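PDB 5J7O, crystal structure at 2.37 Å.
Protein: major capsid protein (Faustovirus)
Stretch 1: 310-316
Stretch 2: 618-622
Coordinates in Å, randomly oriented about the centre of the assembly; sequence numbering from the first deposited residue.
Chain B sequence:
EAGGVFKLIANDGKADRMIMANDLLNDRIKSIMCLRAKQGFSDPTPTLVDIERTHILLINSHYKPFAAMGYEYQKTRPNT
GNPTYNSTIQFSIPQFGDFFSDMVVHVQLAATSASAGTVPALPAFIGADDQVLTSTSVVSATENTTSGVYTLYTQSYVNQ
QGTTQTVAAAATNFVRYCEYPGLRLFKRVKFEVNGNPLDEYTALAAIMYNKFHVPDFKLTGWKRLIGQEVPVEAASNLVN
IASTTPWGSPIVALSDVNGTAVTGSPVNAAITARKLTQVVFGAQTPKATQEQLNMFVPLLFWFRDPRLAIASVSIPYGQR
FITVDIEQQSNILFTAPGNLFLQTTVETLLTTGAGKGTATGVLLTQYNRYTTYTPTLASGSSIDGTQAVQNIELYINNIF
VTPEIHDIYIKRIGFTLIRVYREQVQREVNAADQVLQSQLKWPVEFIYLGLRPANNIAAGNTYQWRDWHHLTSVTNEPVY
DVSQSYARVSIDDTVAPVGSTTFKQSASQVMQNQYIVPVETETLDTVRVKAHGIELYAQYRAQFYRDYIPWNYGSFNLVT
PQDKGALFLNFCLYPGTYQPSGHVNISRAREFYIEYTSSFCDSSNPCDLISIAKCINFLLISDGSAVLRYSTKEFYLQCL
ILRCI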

# COMPACT_ATOMS: atom_id res chain seq x y z
N ILE B 310 7.13 -11.74 -33.06
CA ILE B 310 8.09 -12.40 -33.93
C ILE B 310 7.37 -12.99 -35.13
O ILE B 310 6.38 -13.72 -34.98
N ALA B 311 7.86 -12.67 -36.33
CA ALA B 311 7.27 -13.22 -37.55
C ALA B 311 7.43 -14.73 -37.57
O ALA B 311 8.55 -15.25 -37.46
N SER B 312 6.31 -15.44 -37.72
CA SER B 312 6.34 -16.90 -37.72
C SER B 312 7.21 -17.45 -38.85
O SER B 312 7.78 -18.54 -38.72
N VAL B 313 7.33 -16.70 -39.95
CA VAL B 313 8.17 -17.16 -41.05
C VAL B 313 9.65 -16.96 -40.73
O VAL B 313 10.49 -17.76 -41.15
N SER B 314 9.98 -15.92 -39.96
CA SER B 314 11.38 -15.57 -39.74
C SER B 314 12.09 -16.52 -38.78
O SER B 314 13.32 -16.64 -38.84
N ILE B 315 11.36 -17.17 -37.89
CA ILE B 315 11.88 -18.26 -37.07
C ILE B 315 11.08 -19.51 -37.39
O ILE B 315 10.00 -19.73 -36.84
N PRO B 316 11.58 -20.35 -38.30
CA PRO B 316 10.78 -21.46 -38.82
C PRO B 316 10.31 -22.44 -37.76
O PRO B 316 10.92 -22.60 -36.70
N PHE B 618 20.07 -7.97 -32.33
CA PHE B 618 19.24 -7.78 -33.51
C PHE B 618 18.77 -9.13 -34.01
O PHE B 618 19.30 -10.18 -33.63
N LEU B 619 17.75 -9.10 -34.88
CA LEU B 619 17.16 -10.32 -35.41
C LEU B 619 16.74 -10.06 -36.85
O LEU B 619 15.94 -9.16 -37.12
N LEU B 620 17.29 -10.84 -37.78
CA LEU B 620 16.95 -10.68 -39.18
C LEU B 620 15.61 -11.33 -39.49
O LEU B 620 15.10 -12.16 -38.74
N ILE B 621 15.05 -10.94 -40.64
CA ILE B 621 13.71 -11.38 -41.04
C ILE B 621 13.85 -12.37 -42.19
O ILE B 621 14.96 -12.62 -42.68
N SER B 622 12.74 -12.96 -42.62
CA SER B 622 12.76 -13.87 -43.76
C SER B 622 11.69 -13.50 -44.79
O SER B 622 11.76 -13.91 -45.95

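No clear hydrogen bond joins these two stretches, although a serine from each stretch lies at the contact and the segments are more than 300 residues apart in sequence. The example illustrates a general principle: a turn can tie up some of its polar groups within itself and still meet a distant segment through a mixture of apolar and polar atoms. Here Ala311 O collects the turn's bonds, accepting from Ser314 N at 3.0 Å, weakly from Ile315 N at 3.4 Å, and from Ser314 OG at 2.7 Å. The p rotamer of Ser314 places its hydroxyl for that last bond, while its CB, pointing toward the other stretch, lies 3.9 Å from Ile621 CD1. The same methyl reaches Ala311 CB at 4.0 Å. Ile621 leaves its backbone sideways, but chi1 of -145°, between wells, and chi2 in p bring its end nearer. A second apolar contact pairs Ile315 CD1 (m, t) with Leu619 CD2 (t, p) at 4.2 Å. Ser622, also p, points toward the turn; its OG lies 3.0 Å from Val313 O, 3.4 Å from Val313 CG2 and 3.3 Å from Ser314 CA. Ser314 N is likewise 3.3 Å from Ser622 OG, but the angle is too poor for a hydrogen bond. Ser312 (t) points away and bonds elsewhere in the structure.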

# COMPACT_ATOMS: atom_id res chain seq x y z
CB ILE B 310 8.87 -13.48 -33.17
CG1 ILE B 310 9.67 -12.86 -32.03
CG2 ILE B 310 9.78 -14.25 -34.11
CD1 ILE B 310 10.48 -13.86 -31.24
CB ALA B 311 7.93 -12.59 -38.78
CB SER B 312 4.92 -17.46 -37.82
OG SER B 312 4.92 -18.87 -37.76
CB VAL B 313 7.78 -16.44 -42.36
CG1 VAL B 313 6.34 -16.77 -42.74
CG2 VAL B 313 7.95 -14.93 -42.22
CB SER B 314 11.49 -14.13 -39.22
OG SER B 314 10.93 -14.01 -37.93
CB ILE B 315 11.83 -17.92 -35.57
CG1 ILE B 315 12.73 -16.72 -35.28
CG2 ILE B 315 12.26 -19.12 -34.73
CD1 ILE B 315 13.02 -16.50 -33.81
CB PRO B 316 11.73 -22.14 -39.82
CG PRO B 316 12.62 -21.05 -40.27
CD PRO B 316 12.81 -20.13 -39.09
CB PHE B 618 20.01 -7.02 -34.60
CG PHE B 618 20.85 -5.89 -34.07
CD1 PHE B 618 20.32 -4.61 -33.97
CD2 PHE B 618 22.15 -6.10 -33.66
CE1 PHE B 618 21.07 -3.57 -33.47
CE2 PHE B 618 22.91 -5.06 -33.16
CZ PHE B 618 22.37 -3.79 -33.07
CB LEU B 619 15.95 -10.76 -34.58
CG LEU B 619 15.54 -12.23 -34.65
CD1 LEU B 619 16.59 -13.10 -33.98
CD2 LEU B 619 14.18 -12.44 -34.01
CB LEU B 620 18.04 -11.26 -40.09
CG LEU B 620 19.39 -10.53 -40.13
CD1 LEU B 620 20.19 -10.96 -41.35
CD2 LEU B 620 19.19 -9.02 -40.12
CB ILE B 621 12.85 -10.16 -41.43
CG1 ILE B 621 11.38 -10.39 -41.05
CG2 ILE B 621 13.00 -9.83 -42.92
CD1 ILE B 621 11.13 -10.25 -39.56
CB SER B 622 12.55 -15.32 -43.30
OG SER B 622 11.19 -15.56 -42.99